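Local coordinates for protein mirolysin (Tannerella forsythia, PDB 6R7V) that probably cleaves proteins as a zinc-dependent pappalysin-family metallopeptidase of the metzincin clan, and is held here as a latent zymogen by a cysteine switch, at residues 10-15 with 214-219; 89-94 with 246-251; 171-176 with 294-299; 233-238 with 263-268. The protein carries 1 engineered substitution. All coordinates share one frame; numbering follows the deposited sequence. Where two conformers were deposited one is given.

Overall arrangement
Three of the four contacts lie close together in space. Interaction 4 lies between interactions 1 and 2: its centre is about 13 Å from that of interaction 1, linked by I218 N to M267 O (3.1 Å, a probable hydrogen bond), and about 11 Å from that of interaction 2, where F92 packs on M264. Interaction 3 stands apart, about 19 Å from interaction 1 and 35 Å from interaction 2, centre to centre. Along the chain, interactions 1, 2 and 3 cross one another; interaction 4 follows 1 in series and crosses 2. In interactions 1 and 4, pro-segment, calcium loop and Met-turn meet near the zinc, showing how long-range contacts assemble a metzincin site from loops.

Interaction 1 of 4, residues 10-15 with 214-219; sequences LNMEQI and DLRHIW. With ZN (zinc ion), chain D; CA (calcium ion), chain B.
L10 and M12 of the pro-segment close over R216, just inside the end of the zinc-binding motif of this metzincin. The tight part sets aliphatic carbon against a guanidinium: the CD1 methyl of L10 lies over one face of the R216 guanidinium, 3.9 Å from NE, while M12 CG approaches NH1 obliquely at 3.7 Å. R216 is extended from CG to NE and crosses both side chains at about a right angle. M12 is bent at chi2 (-50°) and chi3 (-61°), which folds its sulfur back beside NH1. The looser part is bridged by water, which spans R216 NH1 and L10 O, 2.9 Å from each, and R216 NH2 bonds a glycerol, probably from crystallisation. Beyond L10 the helix begins, with N11 OD1 capping Q14 N. D221 joins the two segments, binding the backbone N of L10 through one oxygen and H217 ND1 through the other. With its imidazole held there, H217 completes the zinc site of C6, H207 and H211 through NE2, 2.0 Å from the zinc.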
loop_
_atom_site.group_PDB
_atom_site.type_symbol
_atom_site.label_atom_id
_atom_site.label_comp_id
_atom_site.label_asym_id
_atom_site.label_seq_id
_atom_site.Cartn_x
_atom_site.Cartn_y
_atom_site.Cartn_z
ATOM N N LEU A 10 11.731 -5.940 -0.924
ATOM C CA LEU A 10 12.079 -6.941 -1.922
ATOM C C LEU A 10 13.535 -6.788 -2.314
ATOM O O LEU A 10 13.859 -6.202 -3.352
ATOM C CB LEU A 10 11.183 -6.883 -3.174
ATOM C CG LEU A 10 9.699 -7.261 -2.982
ATOM C CD1 LEU A 10 8.922 -7.031 -4.287
ATOM C CD2 LEU A 10 9.529 -8.736 -2.551
ATOM N N ASN A 11 14.431 -7.286 -1.453
ATOM C CA ASN A 11 15.862 -7.250 -1.704
ATOM C C ASN A 11 16.183 -8.385 -2.648
ATOM O O ASN A 11 16.282 -9.537 -2.226
ATOM C CB ASN A 11 16.633 -7.327 -0.386
ATOM C CG ASN A 11 18.116 -7.186 -0.576
ATOM O OD1 ASN A 11 18.674 -7.642 -1.577
ATOM N ND2 ASN A 11 18.780 -6.533 0.372
ATOM N N MET A 12 16.253 -8.071 -3.938
ATOM C CA MET A 12 16.376 -9.086 -4.972
ATOM C C MET A 12 17.650 -9.907 -4.865
ATOM O O MET A 12 17.558 -11.111 -5.094
ATOM C CB MET A 12 16.209 -8.483 -6.373
ATOM C CG MET A 12 14.813 -7.922 -6.608
ATOM S SD MET A 12 13.399 -9.009 -6.205
ATOM C CE MET A 12 13.673 -10.353 -7.284
ATOM N N GLU A 13 18.798 -9.300 -4.468
ATOM C CA GLU A 13 20.055 -10.026 -4.227
ATOM C C GLU A 13 19.848 -11.081 -3.140
ATOM O O GLU A 13 20.295 -12.224 -3.294
ATOM C CB GLU A 13 21.168 -9.031 -3.811
ATOM C CG GLU A 13 22.510 -9.664 -3.452
ATOM C CD GLU A 13 23.632 -8.761 -2.955
ATOM O OE1 GLU A 13 24.441 -9.240 -2.127
ATOM O OE2 GLU A 13 23.720 -7.593 -3.401
ATOM N N GLN A 14 19.194 -10.689 -2.032
ATOM C CA GLN A 14 18.935 -11.599 -0.908
ATOM C C GLN A 14 17.934 -12.666 -1.293
ATOM O O GLN A 14 18.140 -13.824 -0.946
ATOM C CB GLN A 14 18.421 -10.825 0.318
ATOM C CG GLN A 14 18.281 -11.669 1.596
ATOM C CD GLN A 14 17.952 -10.802 2.786
ATOM O OE1 GLN A 14 18.357 -9.638 2.869
ATOM N NE2 GLN A 14 17.214 -11.344 3.738
ATOM N N ILE A 15 16.842 -12.290 -1.989
ATOM C CA ILE A 15 15.803 -13.250 -2.372
ATOM C C ILE A 15 16.368 -14.296 -3.342
ATOM O O ILE A 15 16.041 -15.474 -3.208
ATOM C CB ILE A 15 14.585 -12.498 -2.952
ATOM C CG1 ILE A 15 13.891 -11.719 -1.827
ATOM C CG2 ILE A 15 13.612 -13.445 -3.677
ATOM C CD1 ILE A 15 12.783 -10.749 -2.310
ATOM N N ASP A 214 1.430 -3.197 -6.558
ATOM C CA ASP A 214 2.646 -3.636 -7.257
ATOM C C ASP A 214 3.844 -2.694 -7.149
ATOM O O ASP A 214 4.879 -2.953 -7.800
ATOM C CB ASP A 214 2.357 -3.927 -8.763
ATOM C CG ASP A 214 3.029 -5.166 -9.278
ATOM O OD1 ASP A 214 3.382 -6.011 -8.464
ATOM O OD2 ASP A 214 3.219 -5.269 -10.516
ATOM N N LEU A 215 3.764 -1.641 -6.346
ATOM C CA LEU A 215 4.922 -0.752 -6.238
ATOM C C LEU A 215 5.933 -1.263 -5.245
ATOM O O LEU A 215 5.565 -1.868 -4.215
ATOM C CB LEU A 215 4.499 0.661 -5.812
ATOM C CG LEU A 215 3.501 1.367 -6.719
ATOM C CD1 LEU A 215 3.284 2.787 -6.244
ATOM C CD2 LEU A 215 3.945 1.345 -8.191
ATOM N N ARG A 216 7.193 -0.920 -5.505
ATOM C CA ARG A 216 8.316 -1.263 -4.634
ATOM C C ARG A 216 8.881 -0.025 -3.985
ATOM O O ARG A 216 8.757 1.100 -4.500
ATOM C CB ARG A 216 9.427 -1.900 -5.465
ATOM C CG ARG A 216 9.017 -3.205 -6.089
ATOM C CD ARG A 216 10.230 -3.872 -6.651
ATOM N NE ARG A 216 9.870 -5.005 -7.489
ATOM C CZ ARG A 216 10.760 -5.844 -8.001
ATOM N NH1 ARG A 216 12.049 -5.714 -7.710
ATOM N NH2 ARG A 216 10.370 -6.827 -8.796
ATOM N N HIS A 217 9.654 -0.242 -2.926
ATOM C CA HIS A 217 10.408 0.854 -2.322
ATOM C C HIS A 217 11.246 1.560 -3.358
ATOM O O HIS A 217 11.916 0.911 -4.174
ATOM C CB HIS A 217 11.291 0.319 -1.222
ATOM C CG HIS A 217 10.495 -0.126 -0.049
ATOM N ND1 HIS A 217 10.919 -1.155 0.745
ATOM C CD2 HIS A 217 9.305 0.322 0.411
ATOM C CE1 HIS A 217 10.000 -1.296 1.686
ATOM N NE2 HIS A 217 8.985 -0.459 1.508
ATOM N N ILE A 218 11.212 2.896 -3.313
ATOM C CA ILE A 218 11.802 3.711 -4.374
ATOM C C ILE A 218 13.336 3.513 -4.500
ATOM O O ILE A 218 13.897 3.662 -5.585
ATOM C CB ILE A 218 11.437 5.187 -4.139
ATOM C CG1 ILE A 218 11.834 6.063 -5.325
ATOM C CG2 ILE A 218 12.030 5.725 -2.813
ATOM C CD1 ILE A 218 11.141 7.428 -5.316
ATOM N N TRP A 219 13.998 3.176 -3.395
ATOM C CA TRP A 219 15.456 2.994 -3.427
ATOM C C TRP A 219 15.895 1.578 -3.857
ATOM O O TRP A 219 17.109 1.324 -3.950
ATOM C CB TRP A 219 16.087 3.356 -2.079
ATOM C CG TRP A 219 15.789 2.381 -0.999
ATOM C CD1 TRP A 219 16.554 1.323 -0.609
ATOM C CD2 TRP A 219 14.608 2.347 -0.188
ATOM N NE1 TRP A 219 15.908 0.619 0.386
ATOM C CE2 TRP A 219 14.721 1.235 0.673
ATOM C CE3 TRP A 219 13.492 3.187 -0.061
ATOM C CZ2 TRP A 219 13.737 0.909 1.616
ATOM C CZ3 TRP A 219 12.511 2.859 0.862
ATOM C CH2 TRP A 219 12.655 1.741 1.712
HETATM ZN ZN ZN D . 7.082 -0.547 2.201
HETATM CA CA CA B . 19.353 1.688 -4.200
HETATM O O HOH W 1 13.389 -4.357 -5.474
HETATM O O HOH W 2 18.976 1.743 -6.549
#

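Interaction 2 of 4, residues 89-94 with 246-251; sequences PSAFAN and PSFPKT
P89 presents its CB-CG edge to one face of the F248 ring, with CB 3.7 Å from the ring centroid and 9° off its normal, a CH-pi contact. CG of the same proline reaches F248 CD1 at 3.5 Å. The opposite face of the ring is covered by P249 CB, also over the centre, so the phenyl is sandwiched between two prolines. Around the rim, F92 CE2 comes near the plane of the F248 ring, 3.9 Å from F248 CE1, and the two aromatic planes stand 75° apart in an oblique pairing. A91 CB touches F248 CZ more loosely, at 4.3 Å. A side-chain torsion and a cis peptide set this up. F248 carries CG anti to its own nitrogen (chi1 176°), which sends the ring out to P89, and the peptide bond to P249 is cis, which folds the second proline back over the ring. P89 O receives both F92 N (2.8 Å) and A93 N, so the first bonds of the short, weakly bonded helix 90-93 help to set where A91 and F92 emerge. Farther out, F92 rests on M262 and M264. The contact joins helix 90-93 to the loop between strands 243-244 and 269-270.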
loop_
_atom_site.group_PDB
_atom_site.type_symbol
_atom_site.label_atom_id
_atom_site.label_comp_id
_atom_site.label_asym_id
_atom_site.label_seq_id
_atom_site.Cartn_x
_atom_site.Cartn_y
_atom_site.Cartn_z
ATOM N N PRO A 89 8.188 19.624 -4.764
ATOM C CA PRO A 89 9.085 20.588 -5.458
ATOM C C PRO A 89 8.693 20.742 -6.924
ATOM O O PRO A 89 8.338 19.742 -7.562
ATOM C CB PRO A 89 10.471 19.953 -5.315
ATOM C CG PRO A 89 10.347 19.091 -4.072
ATOM C CD PRO A 89 8.956 18.526 -4.140
ATOM N N SER A 90 8.705 21.968 -7.439
ATOM C CA SER A 90 8.303 22.246 -8.826
ATOM C C SER A 90 9.043 21.365 -9.804
ATOM O O SER A 90 8.433 20.966 -10.788
ATOM C CB SER A 90 8.507 23.714 -9.177
ATOM O OG SER A 90 9.861 24.068 -8.976
ATOM N N ALA A 91 10.326 21.007 -9.527
ATOM C CA ALA A 91 11.083 20.136 -10.428
ATOM C C ALA A 91 10.494 18.722 -10.543
ATOM O O ALA A 91 10.731 18.053 -11.552
ATOM C CB ALA A 91 12.539 20.057 -10.008
ATOM N N PHE A 92 9.712 18.279 -9.545
ATOM C CA PHE A 92 9.089 16.952 -9.559
ATOM C C PHE A 92 7.570 17.012 -9.765
ATOM O O PHE A 92 6.961 15.978 -10.075
ATOM C CB PHE A 92 9.367 16.211 -8.256
ATOM C CG PHE A 92 10.786 15.791 -7.929
ATOM C CD1 PHE A 92 11.581 15.148 -8.873
ATOM C CD2 PHE A 92 11.298 15.968 -6.647
ATOM C CE1 PHE A 92 12.870 14.707 -8.541
ATOM C CE2 PHE A 92 12.585 15.551 -6.326
ATOM C CZ PHE A 92 13.350 14.887 -7.265
ATOM N N ALA A 93 6.938 18.199 -9.558
ATOM C CA ALA A 93 5.473 18.302 -9.664
ATOM C C ALA A 93 4.980 17.898 -11.048
ATOM O O ALA A 93 3.914 17.292 -11.153
ATOM C CB ALA A 93 5.015 19.714 -9.329
ATOM N N ASN A 94 5.778 18.149 -12.095
ATOM C CA ASN A 94 5.444 17.798 -13.474
ATOM C C ASN A 94 5.495 16.267 -13.714
ATOM O O ASN A 94 4.891 15.772 -14.668
ATOM C CB ASN A 94 6.377 18.545 -14.445
ATOM C CG ASN A 94 7.767 18.792 -13.893
ATOM O OD1 ASN A 94 8.524 17.859 -13.600
ATOM N ND2 ASN A 94 8.131 20.059 -13.730
ATOM N N PRO A 246 13.644 15.226 5.024
ATOM C CA PRO A 246 14.780 15.841 4.330
ATOM C C PRO A 246 14.442 17.193 3.713
ATOM O O PRO A 246 13.269 17.588 3.608
ATOM C CB PRO A 246 15.073 14.844 3.186
ATOM C CG PRO A 246 14.514 13.546 3.660
ATOM C CD PRO A 246 13.233 13.974 4.341
ATOM N N SER A 247 15.485 17.899 3.291
ATOM C CA SER A 247 15.308 19.197 2.661
ATOM C C SER A 247 15.630 19.103 1.183
ATOM O O SER A 247 16.582 18.435 0.788
ATOM C CB SER A 247 16.170 20.257 3.337
ATOM O OG SER A 247 15.859 21.549 2.837
ATOM N N PHE A 248 14.802 19.716 0.379
ATOM C CA PHE A 248 15.006 19.697 -1.062
ATOM C C PHE A 248 16.076 20.700 -1.488
ATOM O O PHE A 248 16.029 21.857 -1.052
ATOM C CB PHE A 248 13.704 20.021 -1.811
ATOM C CG PHE A 248 13.880 20.099 -3.309
ATOM C CD1 PHE A 248 13.871 18.946 -4.087
ATOM C CD2 PHE A 248 14.092 21.323 -3.938
ATOM C CE1 PHE A 248 14.072 19.016 -5.464
ATOM C CE2 PHE A 248 14.274 21.389 -5.325
ATOM C CZ PHE A 248 14.256 20.231 -6.076
ATOM N N PRO A 249 16.976 20.330 -2.429
ATOM C CA PRO A 249 17.167 18.994 -3.014
ATOM C C PRO A 249 18.079 18.108 -2.170
ATOM O O PRO A 249 18.979 18.608 -1.462
ATOM C CB PRO A 249 17.825 19.307 -4.367
ATOM C CG PRO A 249 18.616 20.570 -4.128
ATOM C CD PRO A 249 17.948 21.305 -2.973
ATOM N N LYS A 250 17.830 16.781 -2.212
ATOM C CA LYS A 250 18.718 15.823 -1.553
ATOM C C LYS A 250 19.342 14.949 -2.633
ATOM O O LYS A 250 18.630 14.241 -3.326
ATOM C CB LYS A 250 18.004 14.973 -0.489
ATOM C CG LYS A 250 19.008 14.108 0.302
ATOM C CD LYS A 250 18.409 13.418 1.498
ATOM C CE LYS A 250 19.435 12.511 2.155
ATOM N NZ LYS A 250 18.829 11.786 3.307
ATOM N N THR A 251 20.655 15.012 -2.801
ATOM C CA THR A 251 21.311 14.183 -3.808
ATOM C C THR A 251 21.988 13.000 -3.104
ATOM O O THR A 251 22.130 13.018 -1.879
ATOM C CB THR A 251 22.324 15.035 -4.602
ATOM O OG1 THR A 251 23.330 15.496 -3.704
ATOM C CG2 THR A 251 21.688 16.237 -5.288
#

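Interaction 3 of 4, residues 171-176 with 294-299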
loop_
_atom_site.group_PDB
_atom_site.type_symbol
_atom_site.label_atom_id
_atom_site.label_comp_id
_atom_site.label_asym_id
_atom_site.label_seq_id
_atom_site.Cartn_x
_atom_site.Cartn_y
_atom_site.Cartn_z
ATOM N N PHE A 171 2.108 -10.538 -7.137
ATOM C CA PHE A 171 2.669 -11.789 -7.658
ATOM C C PHE A 171 2.357 -12.978 -6.738
ATOM O O PHE A 171 2.527 -14.133 -7.149
ATOM C CB PHE A 171 4.201 -11.698 -7.920
ATOM C CG PHE A 171 5.072 -11.912 -6.687
ATOM C CD1 PHE A 171 5.362 -10.859 -5.830
ATOM C CD2 PHE A 171 5.569 -13.168 -6.377
ATOM C CE1 PHE A 171 6.153 -11.056 -4.692
ATOM C CE2 PHE A 171 6.318 -13.375 -5.208
ATOM C CZ PHE A 171 6.593 -12.316 -4.372
ATOM N N GLU A 172 1.962 -12.700 -5.498
ATOM C CA GLU A 172 1.635 -13.720 -4.500
ATOM C C GLU A 172 0.138 -14.060 -4.508
ATOM O O GLU A 172 -0.258 -14.972 -3.770
ATOM C CB GLU A 172 2.008 -13.235 -3.066
ATOM C CG GLU A 172 3.310 -12.427 -2.941
ATOM C CD GLU A 172 3.773 -12.063 -1.536
ATOM O OE1 GLU A 172 3.815 -10.858 -1.170
ATOM O OE2 GLU A 172 4.124 -13.011 -0.801
ATOM N N PHE A 173 -0.701 -13.327 -5.289
ATOM C CA PHE A 173 -2.151 -13.535 -5.223
ATOM C C PHE A 173 -2.565 -14.958 -5.588
ATOM O O PHE A 173 -3.356 -15.562 -4.849
ATOM C CB PHE A 173 -2.910 -12.527 -6.092
ATOM C CG PHE A 173 -4.398 -12.611 -5.858
ATOM C CD1 PHE A 173 -4.990 -11.913 -4.818
ATOM C CD2 PHE A 173 -5.191 -13.485 -6.604
ATOM C CE1 PHE A 173 -6.362 -11.996 -4.589
ATOM C CE2 PHE A 173 -6.569 -13.568 -6.374
ATOM C CZ PHE A 173 -7.141 -12.838 -5.353
ATOM N N GLN A 174 -2.060 -15.483 -6.703
ATOM C CA GLN A 174 -2.463 -16.811 -7.157
ATOM C C GLN A 174 -2.199 -17.860 -6.083
ATOM O O GLN A 174 -3.111 -18.644 -5.794
ATOM C CB GLN A 174 -1.747 -17.151 -8.469
ATOM C CG GLN A 174 -1.981 -18.590 -8.978
ATOM C CD GLN A 174 -1.299 -18.847 -10.299
ATOM O OE1 GLN A 174 -0.089 -18.636 -10.468
ATOM N NE2 GLN A 174 -2.062 -19.331 -11.266
ATOM N N THR A 175 -0.996 -17.868 -5.463
ATOM C CA THR A 175 -0.662 -18.898 -4.467
ATOM C C THR A 175 -1.139 -18.607 -3.038
ATOM O O THR A 175 -1.261 -19.540 -2.226
ATOM C CB THR A 175 0.845 -19.185 -4.442
ATOM O OG1 THR A 175 1.534 -17.965 -4.198
ATOM C CG2 THR A 175 1.347 -19.835 -5.746
ATOM N N LYS A 176 -1.361 -17.324 -2.704
ATOM C CA LYS A 176 -1.766 -16.952 -1.332
ATOM C C LYS A 176 -3.011 -16.058 -1.380
ATOM O O LYS A 176 -2.989 -14.948 -0.852
ATOM C CB LYS A 176 -0.599 -16.252 -0.605
ATOM C CG LYS A 176 0.615 -17.187 -0.426
ATOM C CD LYS A 176 1.746 -16.538 0.370
ATOM C CE LYS A 176 1.541 -16.654 1.865
ATOM N NZ LYS A 176 2.734 -16.214 2.639
ATOM N N THR A 294 -6.709 -9.299 -18.827
ATOM C CA THR A 294 -5.719 -10.136 -18.147
ATOM C C THR A 294 -5.207 -9.560 -16.809
ATOM O O THR A 294 -4.283 -10.134 -16.222
ATOM C CB THR A 294 -4.532 -10.373 -19.105
ATOM O OG1 THR A 294 -3.647 -11.338 -18.535
ATOM C CG2 THR A 294 -3.766 -9.101 -19.430
ATOM N N GLY A 295 -5.781 -8.451 -16.344
ATOM C CA GLY A 295 -5.344 -7.838 -15.087
ATOM C C GLY A 295 -5.637 -8.743 -13.913
ATOM O O GLY A 295 -6.753 -9.239 -13.798
ATOM N N ILE A 296 -4.655 -8.957 -13.025
ATOM C CA ILE A 296 -4.849 -9.874 -11.892
ATOM C C ILE A 296 -5.990 -9.385 -10.959
ATOM O O ILE A 296 -6.662 -10.228 -10.358
ATOM C CB ILE A 296 -3.510 -10.118 -11.128
ATOM C CG1 ILE A 296 -3.574 -11.347 -10.197
ATOM C CG2 ILE A 296 -3.016 -8.874 -10.383
ATOM C CD1 ILE A 296 -3.356 -12.716 -10.859
ATOM N N ARG A 297 -6.237 -8.043 -10.872
ATOM C CA ARG A 297 -7.290 -7.513 -10.010
ATOM C C ARG A 297 -8.519 -7.056 -10.831
ATOM O O ARG A 297 -9.360 -6.351 -10.295
ATOM C CB ARG A 297 -6.741 -6.370 -9.127
ATOM C CG ARG A 297 -5.476 -6.759 -8.347
ATOM C CD ARG A 297 -5.284 -5.825 -7.128
ATOM N NE ARG A 297 -4.088 -6.122 -6.323
ATOM C CZ ARG A 297 -4.013 -7.129 -5.455
ATOM N NH1 ARG A 297 -5.020 -7.993 -5.337
ATOM N NH2 ARG A 297 -2.920 -7.305 -4.728
ATOM N N ARG A 298 -8.664 -7.492 -12.101
ATOM C CA ARG A 298 -9.793 -7.059 -12.938
ATOM C C ARG A 298 -11.179 -7.419 -12.364
ATOM O O ARG A 298 -12.117 -6.640 -12.555
ATOM C CB ARG A 298 -9.661 -7.586 -14.376
ATOM C CG ARG A 298 -9.905 -9.078 -14.505
ATOM C CD ARG A 298 -9.567 -9.631 -15.886
ATOM N NE ARG A 298 -9.798 -11.075 -15.945
ATOM C CZ ARG A 298 -8.905 -12.004 -15.611
ATOM N NH1 ARG A 298 -7.696 -11.654 -15.191
ATOM N NH2 ARG A 298 -9.211 -13.292 -15.707
ATOM N N GLU A 299 -11.311 -8.573 -11.670
ATOM C CA GLU A 299 -12.601 -9.022 -11.120
ATOM C C GLU A 299 -13.138 -8.042 -10.081
ATOM O O GLU A 299 -14.355 -7.888 -9.942
ATOM C CB GLU A 299 -12.499 -10.419 -10.497
ATOM C CG GLU A 299 -13.763 -11.244 -10.646
ATOM C CD GLU A 299 -14.441 -11.640 -9.352
ATOM O OE1 GLU A 299 -14.269 -12.803 -8.921
ATOM O OE2 GLU A 299 -15.151 -10.790 -8.770
#
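F173 is the residue through which 171-176 meets I296 and R297. F171 turns the other way, its ring packing on K22, R25, I26 and W29 of helix 20-32, with E172 CG over one of its faces. At F173 the side chain leaves with CG anti to the backbone N (chi1 -171°) and points at the C-terminal segment: CB lies 4.3 Å from I296 CG1, and CD1 sits 4.0 Å from R297 NH1. Ring and guanidinium planes are nearly perpendicular, 88° apart, and the approach is oblique. The guanidinium takes its polar partners elsewhere: a salt bridge to D180, a bond from NH2 to W212 O and a cation-pi contact with W212, at the end of the zinc helix. I296 and R297 are the central residues of a type I turn from G295 to R298, lying beyond helix 280-288. G295 O is gripped from opposite faces of its plane, by R298 N at 3.1 Å and by R298 NH1 at 2.9 Å. Past F173 the chain keeps helical angles, and K176 N returns to E172 O at 2.8 Å.

Interaction 4 of 4, residues 233-238 with 263-268; sequences ADTPNQ and FMNYMD. With CA (calcium ion), chain C; CA (calcium ion), chain B.
Q238 and D268 share the single hydrogen bond across this contact, from NE2 to OD2 at 2.9 Å with an angle of 157°. The acceptor lies close to the amide plane of Q238, whereas NE2 stands above the carboxylate plane, 44° out of it; D268 OD1 is bound by N242 N. Packing is slight: the T235 methyl CG2 sits 4.1 Å from N265 ND2. Turn bonds shape the second segment. N265 OD1 accepts from M267 N at 2.9 Å, an Asx turn, within a type I turn closed by D268 N on N265 O. This is the Met-turn of metzincins, and M267 packs on the zinc ligands H207 and H211. Metal bonds shape the first segment: T235 grips one calcium through both O and OG1, each at 2.5 Å, with D230 and I232 completing its protein ligands, while Q238 O binds the other at 2.4 Å. Since Q238 offers backbone O to calcium and side-chain NE2 to D268, the calcium loop and the Met-turn are probably held in fixed relation near the zinc.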
loop_
_atom_site.group_PDB
_atom_site.type_symbol
_atom_site.label_atom_id
_atom_site.label_comp_id
_atom_site.label_asym_id
_atom_site.label_seq_id
_atom_site.Cartn_x
_atom_site.Cartn_y
_atom_site.Cartn_z
ATOM N N ALA A 233 10.823 4.113 -14.335
ATOM C CA ALA A 233 11.826 4.986 -14.926
ATOM C C ALA A 233 11.778 6.444 -14.425
ATOM O O ALA A 233 12.837 7.087 -14.352
ATOM C CB ALA A 233 11.682 4.964 -16.448
ATOM N N ASP A 234 10.579 6.957 -14.028
ATOM C CA ASP A 234 10.539 8.370 -13.652
ATOM C C ASP A 234 10.783 8.598 -12.142
ATOM O O ASP A 234 10.788 9.758 -11.703
ATOM C CB ASP A 234 9.270 9.060 -14.134
ATOM C CG ASP A 234 7.998 8.551 -13.527
ATOM O OD1 ASP A 234 8.073 7.696 -12.618
ATOM O OD2 ASP A 234 6.913 9.045 -13.922
ATOM N N THR A 235 11.095 7.527 -11.364
ATOM C CA THR A 235 11.565 7.722 -10.003
ATOM C C THR A 235 13.106 7.683 -10.103
ATOM O O THR A 235 13.673 6.663 -10.557
ATOM C CB THR A 235 10.997 6.698 -9.012
ATOM O OG1 THR A 235 11.237 5.400 -9.561
ATOM C CG2 THR A 235 9.530 6.919 -8.742
ATOM N N PRO A 236 13.793 8.786 -9.725
ATOM C CA PRO A 236 15.272 8.796 -9.812
ATOM C C PRO A 236 15.908 7.623 -9.078
ATOM O O PRO A 236 15.448 7.271 -7.992
ATOM C CB PRO A 236 15.656 10.102 -9.122
ATOM C CG PRO A 236 14.440 10.995 -9.274
ATOM C CD PRO A 236 13.263 10.055 -9.172
ATOM N N ASN A 237 16.968 7.032 -9.663
ATOM C CA ASN A 237 17.738 5.972 -9.019
ATOM C C ASN A 237 18.205 6.491 -7.680
ATOM O O ASN A 237 18.686 7.624 -7.567
ATOM C CB ASN A 237 18.919 5.555 -9.881
ATOM C CG ASN A 237 19.595 4.278 -9.467
ATOM O OD1 ASN A 237 19.289 3.675 -8.443
ATOM N ND2 ASN A 237 20.548 3.837 -10.265
ATOM N N GLN A 238 18.022 5.707 -6.648
ATOM C CA GLN A 238 18.265 6.188 -5.299
ATOM C C GLN A 238 19.073 5.154 -4.526
ATOM O O GLN A 238 18.849 3.966 -4.711
ATOM C CB GLN A 238 16.877 6.445 -4.649
ATOM C CG GLN A 238 16.890 6.923 -3.196
ATOM C CD GLN A 238 15.518 7.311 -2.692
ATOM O OE1 GLN A 238 14.694 7.878 -3.405
ATOM N NE2 GLN A 238 15.238 7.000 -1.454
ATOM N N PHE A 263 12.513 11.962 -2.267
ATOM C CA PHE A 263 12.286 11.497 -0.893
ATOM C C PHE A 263 10.863 11.746 -0.418
ATOM O O PHE A 263 10.473 11.178 0.600
ATOM C CB PHE A 263 13.282 12.146 0.071
ATOM C CG PHE A 263 13.208 13.649 0.130
ATOM C CD1 PHE A 263 12.234 14.286 0.896
ATOM C CD2 PHE A 263 14.098 14.431 -0.597
ATOM C CE1 PHE A 263 12.166 15.676 0.949
ATOM C CE2 PHE A 263 14.034 15.817 -0.536
ATOM C CZ PHE A 263 13.062 16.433 0.222
ATOM N N MET A 264 10.091 12.565 -1.152
ATOM C CA MET A 264 8.690 12.873 -0.822
ATOM C C MET A 264 7.706 11.919 -1.552
ATOM O O MET A 264 6.491 12.112 -1.497
ATOM C CB MET A 264 8.355 14.358 -1.061
ATOM C CG MET A 264 8.322 14.851 -2.510
ATOM S SD MET A 264 9.829 14.682 -3.500
ATOM C CE MET A 264 10.966 15.690 -2.553
ATOM N N ASN A 265 8.248 10.918 -2.226
ATOM C CA ASN A 265 7.436 9.856 -2.834
ATOM C C ASN A 265 6.851 9.002 -1.733
ATOM O O ASN A 265 7.542 8.696 -0.754
ATOM C CB ASN A 265 8.307 9.012 -3.749
ATOM C CG ASN A 265 7.475 8.113 -4.642
ATOM O OD1 ASN A 265 7.104 7.010 -4.252
ATOM N ND2 ASN A 265 7.123 8.602 -5.831
ATOM N N TYR A 266 5.587 8.556 -1.892
ATOM C CA TYR A 266 4.996 7.705 -0.853
ATOM C C TYR A 266 5.729 6.392 -0.640
ATOM O O TYR A 266 5.563 5.785 0.435
ATOM C CB TYR A 266 3.537 7.374 -1.207
ATOM C CG TYR A 266 2.646 8.600 -1.343
ATOM C CD1 TYR A 266 2.510 9.507 -0.304
ATOM C CD2 TYR A 266 1.966 8.865 -2.526
ATOM C CE1 TYR A 266 1.751 10.666 -0.444
ATOM C CE2 TYR A 266 1.165 10.002 -2.662
ATOM C CZ TYR A 266 1.077 10.901 -1.625
ATOM O OH TYR A 266 0.310 12.027 -1.763
ATOM N N MET A 267 6.522 5.934 -1.615
ATOM C CA MET A 267 7.217 4.664 -1.499
ATOM C C MET A 267 8.614 4.799 -0.890
ATOM O O MET A 267 9.393 3.853 -0.945
ATOM C CB MET A 267 7.285 3.966 -2.864
ATOM C CG MET A 267 5.879 3.685 -3.452
ATOM S SD MET A 267 4.633 2.999 -2.294
ATOM C CE MET A 267 5.414 1.413 -1.867
ATOM N N ASP A 268 8.892 5.943 -0.247
ATOM C CA ASP A 268 10.119 6.086 0.538
ATOM C C ASP A 268 9.744 5.797 2.013
ATOM O O ASP A 268 8.646 5.293 2.286
ATOM C CB ASP A 268 10.778 7.485 0.332
ATOM C CG ASP A 268 12.299 7.479 0.531
ATOM O OD1 ASP A 268 12.798 6.636 1.303
ATOM O OD2 ASP A 268 12.979 8.296 -0.096
HETATM CA CA CA C . 13.298 4.235 -10.412
HETATM CA CA CA B . 19.353 1.688 -4.200
HETATM O O HOH W 3 13.909 4.965 -8.125
HETATM O O HOH W 2 18.976 1.743 -6.549
HETATM O O HOH W 4 15.061 2.652 -9.443
HETATM O O HOH W 5 15.190 4.610 -11.780
HETATM O O HOH W 6 13.665 2.168 -11.861
#